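Local coordinates for transglutaminase-like domain-containing protein (Streptococcus suis, PDB 4XZ7) that probably acts as a transglutaminase, a homodimeric virulence factor that helps the bacterium resist phagocytosis, at residues B[17-22]-B[55-60]; B[38-43]-B[61-66]; B[117-122]-B[168-173]. All blocks are in the same frame, centred on the assembly; numbering follows the deposited sequence.

Interaction 1: B[17-22]-B[55-60]; sequences LNWEAF and ELEEFG
Leu56 and Glu57 of helix 53-59, with Gly60 following, meet Trp19 in the first turn of helix 19-29, which Asn18 N-caps through OD1, accepting from Ala21 N. Leu56 comes first: its CB lies 3.4 Å from Trp19 CZ3 and 3.6 Å from Trp19 CH2, at the benzo end of the indole, while the leucine branch runs on to the mixed sheet beside both helices, touching Phe36 and Val38 of strand 36-40 and Ile82 of strand 79-86. Glu57 follows and lays its backbone on the indole. Its CA stands 3.8 Å from the centroid of the five-membered ring of Trp19, 6° off the normal, a CH-pi contact almost straight above the face. The carboxylate, tilted 35° from the indole plane, leaves OE2 of Glu57 3.3 Å from NE1 of Trp19. Gly60 CA lies 4.4 Å from Trp19 CB, and a water accepts weakly from Trp19 N and donates to Gly60 O at 2.6 Å. With CG anti to the backbone N (chi1 171°), Trp19 extends its ring across Leu56 and Glu57; Phe65 of strand 63-68 also meets this ring. The junction of the two helices thus rests mainly on dispersion and CH-pi contact.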
loop_
_atom_site.group_PDB
_atom_site.type_symbol
_atom_site.label_atom_id
_atom_site.label_comp_id
_atom_site.label_asym_id
_atom_site.label_seq_id
_atom_site.Cartn_x
_atom_site.Cartn_y
_atom_site.Cartn_z
ATOM N N LEU B 17 -15.707 -9.151 28.830
ATOM C CA LEU B 17 -15.955 -7.781 29.292
ATOM C C LEU B 17 -15.033 -6.793 28.602
ATOM O O LEU B 17 -14.022 -7.179 28.036
ATOM C CB LEU B 17 -15.766 -7.675 30.805
ATOM C CG LEU B 17 -16.428 -8.688 31.735
ATOM C CD1 LEU B 17 -16.093 -8.333 33.168
ATOM C CD2 LEU B 17 -17.926 -8.695 31.542
ATOM N N ASN B 18 -15.367 -5.507 28.647
ATOM C CA ASN B 18 -14.442 -4.508 28.124
ATOM C C ASN B 18 -13.628 -3.938 29.263
ATOM O O ASN B 18 -13.837 -4.309 30.420
ATOM C CB ASN B 18 -15.169 -3.390 27.377
ATOM C CG ASN B 18 -16.218 -2.693 28.225
ATOM O OD1 ASN B 18 -16.247 -2.821 29.453
ATOM N ND2 ASN B 18 -17.091 -1.941 27.564
ATOM N N TRP B 19 -12.719 -3.026 28.941
ATOM C CA TRP B 19 -11.792 -2.532 29.943
ATOM C C TRP B 19 -12.485 -1.911 31.151
ATOM O O TRP B 19 -12.017 -2.068 32.267
ATOM C CB TRP B 19 -10.816 -1.517 29.355
ATOM C CG TRP B 19 -10.046 -0.877 30.458
ATOM C CD1 TRP B 19 -10.088 0.429 30.839
ATOM C CD2 TRP B 19 -9.169 -1.540 31.385
ATOM N NE1 TRP B 19 -9.267 0.630 31.925
ATOM C CE2 TRP B 19 -8.693 -0.563 32.280
ATOM C CE3 TRP B 19 -8.726 -2.862 31.528
ATOM C CZ2 TRP B 19 -7.796 -0.863 33.309
ATOM C CZ3 TRP B 19 -7.842 -3.162 32.549
ATOM C CH2 TRP B 19 -7.384 -2.165 33.427
ATOM N N GLU B 20 -13.597 -1.218 30.942
ATOM C CA GLU B 20 -14.282 -0.531 32.040
ATOM C C GLU B 20 -14.786 -1.516 33.109
ATOM O O GLU B 20 -14.421 -1.440 34.312
ATOM C CB GLU B 20 -15.439 0.298 31.461
ATOM C CG GLU B 20 -16.232 1.135 32.443
ATOM C CD GLU B 20 -17.342 1.933 31.755
ATOM O OE1 GLU B 20 -18.219 2.477 32.465
ATOM O OE2 GLU B 20 -17.339 2.014 30.504
ATOM N N ALA B 21 -15.611 -2.457 32.656
ATOM C CA ALA B 21 -16.153 -3.506 33.516
ATOM C C ALA B 21 -15.040 -4.374 34.128
ATOM O O ALA B 21 -15.010 -4.635 35.359
ATOM C CB ALA B 21 -17.131 -4.371 32.722
ATOM N N PHE B 22 -14.120 -4.807 33.273
ATOM C CA PHE B 22 -13.027 -5.660 33.733
ATOM C C PHE B 22 -12.222 -4.964 34.822
ATOM O O PHE B 22 -11.936 -5.557 35.858
ATOM C CB PHE B 22 -12.093 -6.052 32.588
ATOM C CG PHE B 22 -11.090 -7.099 32.974
ATOM C CD1 PHE B 22 -11.463 -8.437 33.049
ATOM C CD2 PHE B 22 -9.777 -6.753 33.277
ATOM C CE1 PHE B 22 -10.537 -9.418 33.401
ATOM C CE2 PHE B 22 -8.843 -7.735 33.634
ATOM C CZ PHE B 22 -9.232 -9.066 33.696
ATOM N N GLU B 55 -1.369 0.237 30.614
ATOM C CA GLU B 55 -1.117 -0.593 29.446
ATOM C C GLU B 55 -2.252 -1.596 29.208
ATOM O O GLU B 55 -2.559 -1.942 28.071
ATOM C CB GLU B 55 0.225 -1.299 29.608
ATOM C CG GLU B 55 1.411 -0.318 29.562
ATOM C CD GLU B 55 2.693 -0.888 30.136
ATOM O OE1 GLU B 55 3.785 -0.428 29.734
ATOM O OE2 GLU B 55 2.613 -1.777 31.008
ATOM N N LEU B 56 -2.869 -2.074 30.283
ATOM C CA LEU B 56 -4.073 -2.898 30.153
ATOM C C LEU B 56 -5.138 -2.116 29.398
ATOM O O LEU B 56 -5.682 -2.590 28.386
ATOM C CB LEU B 56 -4.592 -3.328 31.526
ATOM C CG LEU B 56 -3.702 -4.409 32.152
ATOM C CD1 LEU B 56 -4.133 -4.768 33.575
ATOM C CD2 LEU B 56 -3.668 -5.648 31.251
ATOM N N GLU B 57 -5.398 -0.902 29.882
ATOM C CA GLU B 57 -6.385 -0.015 29.255
ATOM C C GLU B 57 -6.089 0.148 27.769
ATOM O O GLU B 57 -6.993 0.049 26.935
ATOM C CB GLU B 57 -6.411 1.357 29.944
ATOM C CG GLU B 57 -7.376 2.340 29.296
ATOM C CD GLU B 57 -7.970 3.328 30.288
ATOM O OE1 GLU B 57 -8.910 4.056 29.908
ATOM O OE2 GLU B 57 -7.514 3.374 31.453
ATOM N N GLU B 58 -4.815 0.350 27.437
ATOM C CA GLU B 58 -4.430 0.454 26.036
ATOM C C GLU B 58 -4.724 -0.845 25.272
ATOM O O GLU B 58 -5.145 -0.809 24.113
ATOM C CB GLU B 58 -2.951 0.825 25.920
ATOM C CG GLU B 58 -2.527 1.264 24.527
ATOM C CD GLU B 58 -3.222 2.548 24.065
ATOM O OE1 GLU B 58 -3.178 2.837 22.849
ATOM O OE2 GLU B 58 -3.806 3.268 24.912
ATOM N N PHE B 59 -4.523 -1.993 25.915
ATOM C CA PHE B 59 -4.864 -3.260 25.260
ATOM C C PHE B 59 -6.373 -3.335 25.005
ATOM O O PHE B 59 -6.821 -3.994 24.064
ATOM C CB PHE B 59 -4.422 -4.465 26.101
ATOM C CG PHE B 59 -2.937 -4.670 26.156
ATOM C CD1 PHE B 59 -2.130 -4.422 25.044
ATOM C CD2 PHE B 59 -2.339 -5.110 27.332
ATOM C CE1 PHE B 59 -0.747 -4.603 25.110
ATOM C CE2 PHE B 59 -0.943 -5.308 27.398
ATOM C CZ PHE B 59 -0.152 -5.047 26.290
ATOM N N GLY B 60 -7.143 -2.640 25.840
ATOM C CA GLY B 60 -8.599 -2.638 25.748
ATOM C C GLY B 60 -9.212 -2.043 24.484
ATOM O O GLY B 60 -10.404 -2.232 24.219
HETATM O O HOH W 1 -12.025 -3.552 25.723
#

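Interaction 2: B[38-43]-B[61-66]; sequences VLKLGF and KNNNFL
Lys40 crosses Asn63 at about a right angle, where strand 36-40 runs out and strand 63-68 begins. From CB the lysine chain heads off with CG anti to the backbone N (chi1 -180°) and stays extended to its tip. CB and CG lead out without touching Asn63, CD comes to 3.6 Å from Asn63 OD1, and CE is closer, 3.2 Å from the same oxygen. The ammonium NZ ends 3.4 Å from Asn63 OD1 and makes a weak hydrogen bond to Asn86 OD1. A water lies between Lys40 NZ and Asn63 ND2, accepting weakly from the first and at 3.1 Å from the second. That amide nitrogen also donates to Phe59 O of helix 53-59. Farther along, Leu41 and Leu66 reach toward each other tip to tip, CD1 of Leu41 lying 3.7 Å from CD1 of Leu66. Leu41 belongs to the type II turn from Lys40 to Phe43, closed by Phe43 N to Lys40 O. In the mixed sheet, strand 79-86 pairs with both strands, parallel to 36-40 and antiparallel to 63-68; strand 14-17 pairs antiparallel with 63-68 and brings Ile14 and Val16 to Leu66, while helix 53-59 packs on Val38 through Leu56 and Phe59.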
loop_
_atom_site.group_PDB
_atom_site.type_symbol
_atom_site.label_atom_id
_atom_site.label_comp_id
_atom_site.label_asym_id
_atom_site.label_seq_id
_atom_site.Cartn_x
_atom_site.Cartn_y
_atom_site.Cartn_z
ATOM N N VAL B 38 -0.004 -10.715 30.279
ATOM C CA VAL B 38 -1.208 -10.730 29.460
ATOM C C VAL B 38 -1.076 -11.701 28.302
ATOM O O VAL B 38 -0.138 -11.606 27.510
ATOM C CB VAL B 38 -1.544 -9.337 28.896
ATOM C CG1 VAL B 38 -2.826 -9.417 28.067
ATOM C CG2 VAL B 38 -1.677 -8.314 30.044
ATOM N N LEU B 39 -2.022 -12.635 28.225
ATOM C CA LEU B 39 -2.087 -13.613 27.148
ATOM C C LEU B 39 -3.196 -13.236 26.203
ATOM O O LEU B 39 -4.281 -12.881 26.631
ATOM C CB LEU B 39 -2.339 -15.020 27.686
ATOM C CG LEU B 39 -1.270 -15.557 28.640
ATOM C CD1 LEU B 39 -1.705 -16.885 29.255
ATOM C CD2 LEU B 39 0.056 -15.698 27.906
ATOM N N LYS B 40 -2.920 -13.317 24.909
ATOM C CA LYS B 40 -3.947 -13.098 23.910
ATOM C C LYS B 40 -4.259 -14.428 23.251
ATOM O O LYS B 40 -3.359 -15.117 22.763
ATOM C CB LYS B 40 -3.496 -12.076 22.864
ATOM C CG LYS B 40 -4.544 -11.809 21.796
ATOM C CD LYS B 40 -4.178 -10.612 20.902
ATOM C CE LYS B 40 -5.293 -10.345 19.876
ATOM N NZ LYS B 40 -5.040 -9.177 18.982
ATOM N N LEU B 41 -5.532 -14.785 23.224
ATOM C CA LEU B 41 -5.927 -16.083 22.697
ATOM C C LEU B 41 -5.601 -16.164 21.223
ATOM O O LEU B 41 -6.013 -15.307 20.439
ATOM C CB LEU B 41 -7.409 -16.331 22.924
ATOM C CG LEU B 41 -7.878 -16.505 24.361
ATOM C CD1 LEU B 41 -9.330 -17.000 24.381
ATOM C CD2 LEU B 41 -6.948 -17.476 25.105
ATOM N N GLY B 42 -4.848 -17.194 20.857
ATOM C CA GLY B 42 -4.497 -17.439 19.473
ATOM C C GLY B 42 -3.067 -17.053 19.165
ATOM O O GLY B 42 -2.596 -17.259 18.044
ATOM N N PHE B 43 -2.366 -16.518 20.160
ATOM C CA PHE B 43 -0.999 -16.034 19.965
ATOM C C PHE B 43 -0.010 -16.726 20.893
ATOM O O PHE B 43 -0.286 -16.904 22.072
ATOM C CB PHE B 43 -0.946 -14.503 20.160
ATOM C CG PHE B 43 -1.649 -13.734 19.057
ATOM C CD1 PHE B 43 -3.029 -13.682 18.999
ATOM C CD2 PHE B 43 -0.925 -13.093 18.064
ATOM C CE1 PHE B 43 -3.676 -13.007 17.976
ATOM C CE2 PHE B 43 -1.570 -12.397 17.043
ATOM C CZ PHE B 43 -2.945 -12.368 16.993
ATOM N N LYS B 61 -8.411 -1.326 23.703
ATOM C CA LYS B 61 -8.892 -0.710 22.472
ATOM C C LYS B 61 -9.253 -1.752 21.431
ATOM O O LYS B 61 -10.273 -1.642 20.758
ATOM C CB LYS B 61 -7.839 0.246 21.903
ATOM C CG LYS B 61 -7.621 1.483 22.754
ATOM C CD LYS B 61 -6.522 2.364 22.183
ATOM C CE LYS B 61 -6.374 3.636 23.003
ATOM N NZ LYS B 61 -5.388 4.567 22.394
ATOM N N ASN B 62 -8.407 -2.764 21.307
ATOM C CA ASN B 62 -8.578 -3.793 20.286
ATOM C C ASN B 62 -8.992 -5.158 20.838
ATOM O O ASN B 62 -9.296 -6.070 20.063
ATOM C CB ASN B 62 -7.286 -3.948 19.483
ATOM C CG ASN B 62 -6.936 -2.703 18.698
ATOM O OD1 ASN B 62 -7.806 -1.899 18.368
ATOM N ND2 ASN B 62 -5.657 -2.540 18.389
ATOM N N ASN B 63 -9.005 -5.299 22.167
ATOM C CA ASN B 63 -9.303 -6.585 22.799
ATOM C C ASN B 63 -10.361 -6.499 23.881
ATOM O O ASN B 63 -10.453 -5.501 24.597
ATOM C CB ASN B 63 -8.036 -7.196 23.429
ATOM C CG ASN B 63 -6.881 -7.299 22.462
ATOM O OD1 ASN B 63 -6.819 -8.224 21.660
ATOM N ND2 ASN B 63 -5.945 -6.352 22.543
ATOM N N ASN B 64 -11.140 -7.564 24.033
ATOM C CA ASN B 64 -11.930 -7.726 25.239
ATOM C C ASN B 64 -11.213 -8.630 26.234
ATOM O O ASN B 64 -10.233 -9.273 25.896
ATOM C CB ASN B 64 -13.308 -8.267 24.898
ATOM C CG ASN B 64 -14.169 -7.225 24.215
ATOM O OD1 ASN B 64 -14.285 -6.105 24.705
ATOM N ND2 ASN B 64 -14.744 -7.573 23.070
ATOM N N PHE B 65 -11.710 -8.667 27.459
ATOM C CA PHE B 65 -11.029 -9.331 28.550
ATOM C C PHE B 65 -11.891 -10.502 28.955
ATOM O O PHE B 65 -13.113 -10.412 28.874
ATOM C CB PHE B 65 -10.809 -8.363 29.717
ATOM C CG PHE B 65 -9.895 -7.218 29.381
ATOM C CD1 PHE B 65 -10.380 -6.096 28.726
ATOM C CD2 PHE B 65 -8.539 -7.282 29.692
ATOM C CE1 PHE B 65 -9.537 -5.050 28.389
ATOM C CE2 PHE B 65 -7.688 -6.240 29.356
ATOM C CZ PHE B 65 -8.188 -5.126 28.704
ATOM N N LEU B 66 -11.268 -11.596 29.380
ATOM C CA LEU B 66 -12.028 -12.768 29.803
ATOM C C LEU B 66 -12.060 -12.908 31.306
ATOM O O LEU B 66 -11.040 -12.725 31.978
ATOM C CB LEU B 66 -11.435 -14.044 29.199
ATOM C CG LEU B 66 -11.413 -14.131 27.682
ATOM C CD1 LEU B 66 -11.120 -15.559 27.283
ATOM C CD2 LEU B 66 -12.753 -13.683 27.119
HETATM O O HOH W 2 -3.718 -6.418 20.346
#

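Interaction 3: B[117-122]-B[168-173]; sequences MEPKRI and KYYEDY
Tyr170, in the first turn of helix 170-181, sets its ring against Pro119 and its hydroxyl against Glu118, and it has the most surface buried by the contact. The phenol reaches this loop because CG is anti to the backbone N (chi1 176°), which sends the ring out from the helix. Pro119 comes from the opposite direction and places CD over one face of the ring, nearer the CE1 side than the middle: CD is 3.6 Å from Tyr170 CE1 and 3.9 Å from the ring centroid, 23° off the normal. This is a CH-pi contact of the kind proline makes readily, since the CD hydrogens next to its nitrogen are slightly polarised. The loop 117-120 leads into strand 121-124, which runs antiparallel to strand 157-167 in a mixed sheet, and helix 170-181 starts soon after that long strand ends; the contact joins the first turn of the helix to the loop that leads into strand 121-124. Glu118 meets the phenol through carbon, its CA 3.2 Å and its CB 3.4 Å from Tyr170 OH. Its carboxylate turns elsewhere, the chain being bent at chi2 (-73°). On the dimer side of helix 170-181, Tyr173 OH hydrogen-bonds Asp252 OD2 of the second subunit, whose Tyr248 meets the ring of Tyr169.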
loop_
_atom_site.group_PDB
_atom_site.type_symbol
_atom_site.label_atom_id
_atom_site.label_comp_id
_atom_site.label_asym_id
_atom_site.label_seq_id
_atom_site.Cartn_x
_atom_site.Cartn_y
_atom_site.Cartn_z
ATOM N N MET B 117 -11.144 -5.875 10.123
ATOM C CA MET B 117 -11.239 -7.052 9.272
ATOM C C MET B 117 -9.902 -7.794 9.181
ATOM O O MET B 117 -9.645 -8.514 8.210
ATOM C CB MET B 117 -11.744 -6.663 7.879
ATOM C CG MET B 117 -13.203 -6.235 7.880
ATOM S SD MET B 117 -13.809 -5.761 6.250
ATOM C CE MET B 117 -15.556 -5.522 6.606
ATOM N N GLU B 118 -9.057 -7.605 10.195
ATOM C CA GLU B 118 -7.917 -8.493 10.424
ATOM C C GLU B 118 -8.482 -9.871 10.752
ATOM O O GLU B 118 -9.601 -9.964 11.247
ATOM C CB GLU B 118 -7.031 -7.988 11.564
ATOM C CG GLU B 118 -7.638 -8.152 12.966
ATOM C CD GLU B 118 -8.781 -7.182 13.249
ATOM O OE1 GLU B 118 -8.974 -6.231 12.458
ATOM O OE2 GLU B 118 -9.488 -7.371 14.266
ATOM N N PRO B 119 -7.720 -10.941 10.481
ATOM C CA PRO B 119 -8.246 -12.293 10.731
ATOM C C PRO B 119 -8.925 -12.471 12.106
ATOM O O PRO B 119 -8.354 -12.135 13.138
ATOM C CB PRO B 119 -6.995 -13.163 10.602
ATOM C CG PRO B 119 -6.199 -12.450 9.509
ATOM C CD PRO B 119 -6.398 -10.976 9.828
ATOM N N LYS B 120 -10.169 -12.939 12.098
ATOM C CA LYS B 120 -10.851 -13.311 13.333
ATOM C C LYS B 120 -10.552 -14.764 13.716
ATOM O O LYS B 120 -10.231 -15.603 12.859
ATOM C CB LYS B 120 -12.361 -13.106 13.193
ATOM C CG LYS B 120 -12.744 -11.682 12.815
ATOM C CD LYS B 120 -11.954 -10.670 13.650
ATOM C CE LYS B 120 -12.025 -9.254 13.079
ATOM N NZ LYS B 120 -13.403 -8.692 13.118
ATOM N N ARG B 121 -10.668 -15.060 15.006
ATOM C CA ARG B 121 -10.463 -16.419 15.491
ATOM C C ARG B 121 -11.712 -16.938 16.208
ATOM O O ARG B 121 -12.573 -16.160 16.622
ATOM C CB ARG B 121 -9.224 -16.476 16.409
ATOM C CG ARG B 121 -7.937 -16.182 15.667
ATOM C CD ARG B 121 -6.701 -16.034 16.555
ATOM N NE ARG B 121 -5.672 -15.251 15.855
ATOM C CZ ARG B 121 -4.496 -15.736 15.488
ATOM N NH1 ARG B 121 -4.179 -16.993 15.775
ATOM N NH2 ARG B 121 -3.634 -14.970 14.850
ATOM N N ILE B 122 -11.825 -18.258 16.317
ATOM C CA ILE B 122 -12.881 -18.871 17.115
ATOM C C ILE B 122 -12.185 -19.686 18.201
ATOM O O ILE B 122 -11.094 -20.237 17.969
ATOM C CB ILE B 122 -13.832 -19.760 16.248
ATOM C CG1 ILE B 122 -14.874 -20.478 17.099
ATOM C CG2 ILE B 122 -13.056 -20.797 15.433
ATOM C CD1 ILE B 122 -16.052 -20.966 16.279
ATOM N N LYS B 168 -4.112 -15.305 1.281
ATOM C CA LYS B 168 -3.108 -15.827 2.192
ATOM C C LYS B 168 -1.948 -14.828 2.392
ATOM O O LYS B 168 -1.177 -14.944 3.344
ATOM C CB LYS B 168 -2.582 -17.182 1.694
ATOM C CG LYS B 168 -1.589 -17.117 0.533
ATOM C CD LYS B 168 -1.173 -18.533 0.076
ATOM C CE LYS B 168 -0.024 -18.475 -0.918
ATOM N NZ LYS B 168 0.457 -19.808 -1.347
ATOM N N TYR B 169 -1.834 -13.834 1.514
ATOM C CA TYR B 169 -0.774 -12.846 1.686
ATOM C C TYR B 169 -1.205 -11.615 2.485
ATOM O O TYR B 169 -0.571 -10.565 2.383
ATOM C CB TYR B 169 -0.223 -12.409 0.332
ATOM C CG TYR B 169 0.485 -13.526 -0.408
ATOM C CD1 TYR B 169 1.693 -14.034 0.047
ATOM C CD2 TYR B 169 -0.066 -14.082 -1.558
ATOM C CE1 TYR B 169 2.344 -15.075 -0.629
ATOM C CE2 TYR B 169 0.575 -15.116 -2.238
ATOM C CZ TYR B 169 1.769 -15.597 -1.784
ATOM O OH TYR B 169 2.380 -16.599 -2.486
ATOM N N TYR B 170 -2.242 -11.752 3.310
ATOM C CA TYR B 170 -2.778 -10.627 4.109
ATOM C C TYR B 170 -1.718 -9.841 4.889
ATOM O O TYR B 170 -1.729 -8.599 4.916
ATOM C CB TYR B 170 -3.831 -11.143 5.087
ATOM C CG TYR B 170 -4.364 -10.066 6.003
ATOM C CD1 TYR B 170 -3.754 -9.782 7.220
ATOM C CD2 TYR B 170 -5.476 -9.336 5.647
ATOM C CE1 TYR B 170 -4.237 -8.760 8.039
ATOM C CE2 TYR B 170 -5.971 -8.335 6.464
ATOM C CZ TYR B 170 -5.350 -8.054 7.654
ATOM O OH TYR B 170 -5.864 -7.063 8.457
ATOM N N GLU B 171 -0.811 -10.548 5.550
ATOM C CA GLU B 171 0.174 -9.855 6.395
ATOM C C GLU B 171 1.239 -9.128 5.577
ATOM O O GLU B 171 1.663 -7.999 5.913
ATOM C CB GLU B 171 0.837 -10.857 7.360
ATOM C CG GLU B 171 -0.184 -11.535 8.282
ATOM C CD GLU B 171 -0.821 -10.569 9.283
ATOM O OE1 GLU B 171 -1.813 -10.964 9.942
ATOM O OE2 GLU B 171 -0.341 -9.415 9.412
ATOM N N ASP B 172 1.660 -9.790 4.503
ATOM C CA ASP B 172 2.610 -9.227 3.565
ATOM C C ASP B 172 2.045 -7.924 2.979
ATOM O O ASP B 172 2.700 -6.869 3.008
ATOM C CB ASP B 172 2.928 -10.261 2.484
ATOM C CG ASP B 172 3.472 -11.568 3.077
ATOM O OD1 ASP B 172 4.629 -11.554 3.517
ATOM O OD2 ASP B 172 2.753 -12.600 3.117
ATOM N N TYR B 173 0.804 -7.980 2.512
ATOM C CA TYR B 173 0.141 -6.787 1.990
ATOM C C TYR B 173 0.000 -5.676 3.034
ATOM O O TYR B 173 0.238 -4.484 2.742
ATOM C CB TYR B 173 -1.242 -7.145 1.451
ATOM C CG TYR B 173 -1.246 -7.645 0.025
ATOM C CD1 TYR B 173 -0.722 -6.871 -1.014
ATOM C CD2 TYR B 173 -1.801 -8.873 -0.292
ATOM C CE1 TYR B 173 -0.753 -7.319 -2.337
ATOM C CE2 TYR B 173 -1.848 -9.326 -1.601
ATOM C CZ TYR B 173 -1.329 -8.546 -2.616
ATOM O OH TYR B 173 -1.384 -9.010 -3.904
#

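Interactions 1 and 2 lie 10 Å apart between centres and share one sheet: Leu17 O approaches Phe65 N at 2.8 Å, a probable hydrogen bond pairing strand 14-17 with 63-68, and Leu56 CD2 packs on Val38 CG2 at 3.5 Å. Their segments alternate along the chain, so each helix of interaction 1 is followed in the chain by a strand of interaction 2. Interaction 3 belongs to the next sheet, its centre 16 Å from that of interaction 2; the two meet through Arg121, which makes a cation-pi contact with Phe43. Interactions 1 and 3 do not touch, their centres being 24 Å and their nearest atoms about 11 Å apart. Of the three, only interaction 3 has the second subunit within reach.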